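Local coordinates for LBCATS-a (PDB 5EY5), which probably cleaves indole-3-glycerol phosphate to indole and glyceraldehyde 3-phosphate, as the alpha subunit of a tryptophan synthase complex with a beta chain, at residues 18-24 with 45-51; 81-85 with 96-100. All coordinates share one frame. Residue numbers count along the deposited sequence, not the author numbering.

In the fold
Both contacts are buried and belong to one parallel, eight-stranded beta/alpha barrel, in which 48-51 lies between 18-24 and 97-100. Contact 1 is the seam between the first two strands, its centre about 5 Å from the centre of the chain; it is held by backbone hydrogen bonds, adds the ligand-binding carboxylate of Glu49 and the carboxylate of Asp46, and packs apolar side chains around them. Contact 2, centred about 10 Å from the chain centre, steps outward from the third strand to helix 78-91 and is wholly apolar. The two are joined through the sheet: Leu50 N lies 2.7 Å from Val98 O and Leu50 O lies 2.8 Å from Leu100 N, both probable hydrogen bonds.

Contact 1: 18-24 with 45-51; sequences ALIPFIT and ADIIELG. With G3P (sn-glycerol-3-phosphate), chain E.
The shortest polar contact is to the ligand: G3P O1 donates a hydrogen bond to Glu49 OE2 over 2.5 Å, with the Glu49 side chain extended (chi1 m, chi2 t). Between the segments, three backbone hydrogen bonds follow the parallel ladder: Glu49 N to Pro21 O (2.9 Å), Ile23 N to Glu49 O (3.1 Å) and Gly51 N to Ile23 O (2.8 Å). They set the register Phe22-Glu49, Ile23-Leu50 and Thr24-Gly51, with CA-CA separations of 4.5, 5.4 and 4.2 Å. Strand axes approach to 4.6 Å and cross at -22°. Before strand 48-51 begins, Asp46 closes a two-point link to Leu19: Asp46 N donates to Leu19 O and Leu19 N to Asp46 OD2, both 2.9 Å. The same OD2 forms a salt bridge with Arg261.

Packing divides between two faces. Phe22 and Glu49 point into the barrel; the Phe22 ring (chi1 t) brings CE1 to 3.4 Å from Gly51 CA, where an ideal CB would clash with Phe22 CZ, and has G3P O2 over one face. On the opposite face Ile23 CG1 meets Leu50 CD2 at 3.6 Å, while helix 30-42 packs against Ile23 and Ile48, completing a beta-alpha-beta unit. Ahead of strand 48-51, Ala45 CB lies 3.5 Å from Pro21 CD, and Ile47 CB lies 4.1 Å from Ile20 CG1.

Thus the backbone pairing places a buried carboxylate at the ligand, consistent with the acid-base role of the corresponding glutamate in tryptophan synthase alpha subunits.

Contact 2: 81-85 with 96-100; sequences VFEMV and PIVFL
Backbone geometry comes first: 81-85 is a turn of helix 78-91, with Val85 N hydrogen-bonded to Val81 O (2.8 Å), and 97-100 is a strand running nearly antiparallel to it (172°). The axes stay 11.5 Å apart, and the nearest CA pairs are Val81-Phe99 (9.3 Å) and Val85-Ile97 (8.2 Å), so side chains span the gap.

The aromatic contact pairs Phe82 with Phe99, both chi1 m: CE1 of Phe82 is 3.4 Å from CE2 of Phe99, the centroids are 5.3 Å apart and the planes meet obliquely at 34°.

Aliphatic contacts meet the outer end of the Phe99 ring. Val81 CG1 reaches Phe99 CZ at 3.6 Å, and Val85 CG2 approaches the ring edge at Phe99 CE1 (3.8 Å); Val85 CG2 also lies 4.4 Å from Ile97 CG2.

This is the helix-on-strand layer of a beta/alpha barrel. With no hydrogen bond across the segments, helix 78-91 is held on the outside of strand 97-100 by side-chain shape and the burial of apolar surface centred on Phe99.

Contact 1: 18-24 with 45-51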
loop_
_atom_site.group_PDB
_atom_site.type_symbol
_atom_site.label_atom_id
_atom_site.label_comp_id
_atom_site.label_asym_id
_atom_site.label_seq_id
_atom_site.Cartn_x
_atom_site.Cartn_y
_atom_site.Cartn_z
ATOM N N ALA A 18 15.392 56.807 -15.396
ATOM C CA ALA A 18 16.386 55.743 -15.412
ATOM C C ALA A 18 15.834 54.504 -16.104
ATOM O O ALA A 18 14.751 54.016 -15.759
ATOM C CB ALA A 18 16.831 55.378 -13.994
ATOM N N LEU A 19 16.582 54.012 -17.092
ATOM C CA LEU A 19 16.352 52.705 -17.693
ATOM C C LEU A 19 17.329 51.721 -17.060
ATOM O O LEU A 19 18.545 51.939 -17.094
ATOM C CB LEU A 19 16.550 52.743 -19.205
ATOM C CG LEU A 19 16.642 51.371 -19.886
ATOM C CD1 LEU A 19 15.321 50.651 -19.750
ATOM C CD2 LEU A 19 17.016 51.539 -21.358
ATOM N N ILE A 20 16.799 50.655 -16.479
ATOM C CA ILE A 20 17.620 49.744 -15.686
ATOM C C ILE A 20 17.462 48.347 -16.260
ATOM O O ILE A 20 16.528 47.638 -15.874
ATOM C CB ILE A 20 17.216 49.779 -14.206
ATOM C CG1 ILE A 20 17.247 51.220 -13.665
ATOM C CG2 ILE A 20 18.072 48.815 -13.392
ATOM C CD1 ILE A 20 16.366 51.444 -12.442
ATOM N N PRO A 21 18.322 47.914 -17.182
ATOM C CA PRO A 21 18.206 46.541 -17.688
ATOM C C PRO A 21 18.722 45.527 -16.676
ATOM O O PRO A 21 19.665 45.794 -15.923
ATOM C CB PRO A 21 19.064 46.548 -18.963
ATOM C CG PRO A 21 20.007 47.694 -18.806
ATOM C CD PRO A 21 19.286 48.721 -17.963
ATOM N N PHE A 22 18.086 44.353 -16.662
ATOM C CA PHE A 22 18.589 43.193 -15.927
ATOM C C PHE A 22 19.005 42.104 -16.910
ATOM O O PHE A 22 18.207 41.719 -17.771
ATOM C CB PHE A 22 17.518 42.636 -14.982
ATOM C CG PHE A 22 17.825 41.249 -14.479
ATOM C CD1 PHE A 22 18.416 41.067 -13.243
ATOM C CD2 PHE A 22 17.532 40.127 -15.248
ATOM C CE1 PHE A 22 18.705 39.792 -12.778
ATOM C CE2 PHE A 22 17.831 38.873 -14.803
ATOM C CZ PHE A 22 18.414 38.691 -13.566
ATOM N N ILE A 23 20.232 41.582 -16.769
ATOM C CA ILE A 23 20.600 40.321 -17.403
ATOM C C ILE A 23 21.185 39.380 -16.361
ATOM O O ILE A 23 21.721 39.802 -15.338
ATOM C CB ILE A 23 21.613 40.485 -18.563
ATOM C CG1 ILE A 23 22.888 41.170 -18.052
ATOM C CG2 ILE A 23 20.968 41.205 -19.744
ATOM C CD1 ILE A 23 23.979 41.233 -19.093
ATOM N N THR A 24 21.090 38.083 -16.648
ATOM C CA THR A 24 21.741 37.077 -15.814
ATOM C C THR A 24 23.217 36.993 -16.178
ATOM O O THR A 24 23.562 36.801 -17.343
ATOM C CB THR A 24 21.074 35.712 -16.001
ATOM O OG1 THR A 24 19.729 35.757 -15.510
ATOM C CG2 THR A 24 21.859 34.605 -15.258
ATOM N N ALA A 45 21.560 52.551 -21.098
ATOM C CA ALA A 45 21.226 52.072 -19.765
ATOM C C ALA A 45 21.882 52.952 -18.710
ATOM O O ALA A 45 23.032 53.380 -18.853
ATOM C CB ALA A 45 21.668 50.623 -19.590
ATOM N N ASP A 46 21.138 53.230 -17.645
ATOM C CA ASP A 46 21.631 54.116 -16.601
ATOM C C ASP A 46 22.186 53.356 -15.421
ATOM O O ASP A 46 23.121 53.824 -14.768
ATOM C CB ASP A 46 20.517 55.039 -16.115
ATOM C CG ASP A 46 19.996 55.937 -17.209
ATOM O OD1 ASP A 46 20.678 56.935 -17.518
ATOM O OD2 ASP A 46 18.907 55.644 -17.753
ATOM N N ILE A 47 21.597 52.206 -15.135
ATOM C CA ILE A 47 22.043 51.293 -14.099
ATOM C C ILE A 47 21.861 49.908 -14.678
ATOM O O ILE A 47 20.904 49.663 -15.418
ATOM C CB ILE A 47 21.230 51.434 -12.799
ATOM C CG1 ILE A 47 21.329 52.865 -12.246
ATOM C CG2 ILE A 47 21.669 50.359 -11.783
ATOM C CD1 ILE A 47 20.278 53.200 -11.175
ATOM N N ILE A 48 22.784 49.008 -14.367
ATOM C CA ILE A 48 22.725 47.648 -14.878
ATOM C C ILE A 48 22.592 46.711 -13.698
ATOM O O ILE A 48 23.412 46.755 -12.767
ATOM C CB ILE A 48 23.950 47.297 -15.731
ATOM C CG1 ILE A 48 23.888 48.068 -17.046
ATOM C CG2 ILE A 48 24.005 45.778 -15.940
ATOM C CD1 ILE A 48 25.174 48.075 -17.805
ATOM N N GLU A 49 21.540 45.889 -13.725
ATOM C CA GLU A 49 21.381 44.784 -12.797
ATOM C C GLU A 49 21.988 43.528 -13.403
ATOM O O GLU A 49 21.667 43.159 -14.539
ATOM C CB GLU A 49 19.907 44.547 -12.469
ATOM C CG GLU A 49 19.261 45.649 -11.651
ATOM C CD GLU A 49 17.780 45.398 -11.384
ATOM O OE1 GLU A 49 17.103 46.330 -10.908
ATOM O OE2 GLU A 49 17.302 44.271 -11.644
ATOM N N LEU A 50 22.860 42.880 -12.639
ATOM C CA LEU A 50 23.442 41.593 -13.006
ATOM C C LEU A 50 22.895 40.538 -12.056
ATOM O O LEU A 50 23.089 40.632 -10.840
ATOM C CB LEU A 50 24.972 41.634 -12.941
ATOM C CG LEU A 50 25.639 42.425 -14.074
ATOM C CD1 LEU A 50 27.159 42.524 -13.865
ATOM C CD2 LEU A 50 25.322 41.798 -15.410
ATOM N N GLY A 51 22.207 39.541 -12.610
ATOM C CA GLY A 51 21.686 38.459 -11.794
ATOM C C GLY A 51 22.765 37.440 -11.504
ATOM O O GLY A 51 23.407 36.921 -12.425
HETATM O O1 G3P E . 15.010 43.174 -11.775
HETATM C C1 G3P E . 14.444 41.903 -11.890
HETATM C C2 G3P E . 13.934 41.665 -13.307
HETATM O O2 G3P E . 13.754 40.284 -13.450
HETATM C C3 G3P E . 12.632 42.444 -13.589
HETATM O O1P G3P E . 11.515 41.595 -13.722
HETATM O O4P G3P E . 12.032 39.927 -15.593
HETATM O O2P G3P E . 9.631 40.576 -15.244
HETATM O O3P G3P E . 11.177 42.203 -16.202
HETATM P P G3P E . 11.077 41.058 -15.223
#

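Contact 2: 81-85 with 96-100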
loop_
_atom_site.group_PDB
_atom_site.type_symbol
_atom_site.label_atom_id
_atom_site.label_comp_id
_atom_site.label_asym_id
_atom_site.label_seq_id
_atom_site.Cartn_x
_atom_site.Cartn_y
_atom_site.Cartn_z
ATOM N N VAL A 81 31.905 36.465 -11.495
ATOM C CA VAL A 81 31.213 37.700 -11.850
ATOM C C VAL A 81 31.973 38.903 -11.294
ATOM O O VAL A 81 32.088 39.941 -11.960
ATOM C CB VAL A 81 29.750 37.647 -11.369
ATOM C CG1 VAL A 81 28.925 38.822 -11.973
ATOM C CG2 VAL A 81 29.129 36.305 -11.773
ATOM N N PHE A 82 32.545 38.764 -10.088
ATOM C CA PHE A 82 33.430 39.795 -9.543
ATOM C C PHE A 82 34.583 40.108 -10.492
ATOM O O PHE A 82 34.911 41.277 -10.727
ATOM C CB PHE A 82 33.970 39.352 -8.185
ATOM C CG PHE A 82 33.007 39.556 -7.045
ATOM C CD1 PHE A 82 32.269 40.724 -6.942
ATOM C CD2 PHE A 82 32.856 38.586 -6.070
ATOM C CE1 PHE A 82 31.390 40.911 -5.888
ATOM C CE2 PHE A 82 31.978 38.776 -5.010
ATOM C CZ PHE A 82 31.244 39.927 -4.923
ATOM N N GLU A 83 35.244 39.074 -11.023
ATOM C CA GLU A 83 36.349 39.321 -11.940
ATOM C C GLU A 83 35.861 40.013 -13.205
ATOM O O GLU A 83 36.551 40.878 -13.757
ATOM C CB GLU A 83 37.066 38.014 -12.279
ATOM N N MET A 84 34.678 39.637 -13.687
ATOM C CA MET A 84 34.105 40.320 -14.840
ATOM C C MET A 84 33.819 41.782 -14.518
ATOM O O MET A 84 34.101 42.668 -15.333
ATOM C CB MET A 84 32.829 39.607 -15.295
ATOM C CG MET A 84 32.354 40.022 -16.677
ATOM S SD MET A 84 30.566 40.199 -16.721
ATOM C CE MET A 84 30.414 41.763 -15.871
ATOM N N VAL A 85 33.271 42.060 -13.329
ATOM C CA VAL A 85 33.046 43.454 -12.940
ATOM C C VAL A 85 34.366 44.211 -12.853
ATOM O O VAL A 85 34.443 45.397 -13.208
ATOM C CB VAL A 85 32.250 43.522 -11.615
ATOM C CG1 VAL A 85 32.100 44.971 -11.139
ATOM C CG2 VAL A 85 30.893 42.890 -11.801
ATOM N N PRO A 96 26.697 52.429 -12.923
ATOM C CA PRO A 96 26.373 51.721 -11.683
ATOM C C PRO A 96 26.023 50.272 -11.977
ATOM O O PRO A 96 25.281 49.968 -12.916
ATOM C CB PRO A 96 25.171 52.497 -11.123
ATOM C CG PRO A 96 25.237 53.843 -11.810
ATOM C CD PRO A 96 25.789 53.561 -13.170
ATOM N N ILE A 97 26.576 49.378 -11.169
ATOM C CA ILE A 97 26.350 47.941 -11.283
ATOM C C ILE A 97 25.676 47.480 -10.001
ATOM O O ILE A 97 26.135 47.816 -8.901
ATOM C CB ILE A 97 27.667 47.174 -11.517
ATOM C CG1 ILE A 97 28.272 47.560 -12.859
ATOM C CG2 ILE A 97 27.444 45.644 -11.445
ATOM C CD1 ILE A 97 27.480 47.037 -14.033
ATOM N N VAL A 98 24.577 46.743 -10.147
ATOM C CA VAL A 98 23.846 46.146 -9.033
ATOM C C VAL A 98 23.872 44.636 -9.215
ATOM O O VAL A 98 23.582 44.140 -10.313
ATOM C CB VAL A 98 22.396 46.657 -8.966
ATOM C CG1 VAL A 98 21.603 45.906 -7.879
ATOM C CG2 VAL A 98 22.386 48.158 -8.699
ATOM N N PHE A 99 24.245 43.916 -8.152
ATOM C CA PHE A 99 24.120 42.461 -8.094
ATOM C C PHE A 99 22.748 42.103 -7.547
ATOM O O PHE A 99 22.373 42.558 -6.460
ATOM C CB PHE A 99 25.188 41.821 -7.201
ATOM C CG PHE A 99 26.485 41.554 -7.889
ATOM C CD1 PHE A 99 26.705 42.006 -9.177
ATOM C CD2 PHE A 99 27.488 40.835 -7.247
ATOM C CE1 PHE A 99 27.919 41.759 -9.814
ATOM C CE2 PHE A 99 28.692 40.579 -7.867
ATOM C CZ PHE A 99 28.909 41.043 -9.163
ATOM N N LEU A 100 22.007 41.274 -8.288
ATOM C CA LEU A 100 20.755 40.716 -7.800
ATOM C C LEU A 100 21.063 39.270 -7.465
ATOM O O LEU A 100 21.427 38.480 -8.346
ATOM C CB LEU A 100 19.632 40.858 -8.833
ATOM C CG LEU A 100 18.210 40.453 -8.436
ATOM C CD1 LEU A 100 17.194 41.175 -9.325
ATOM C CD2 LEU A 100 18.028 38.931 -8.509
#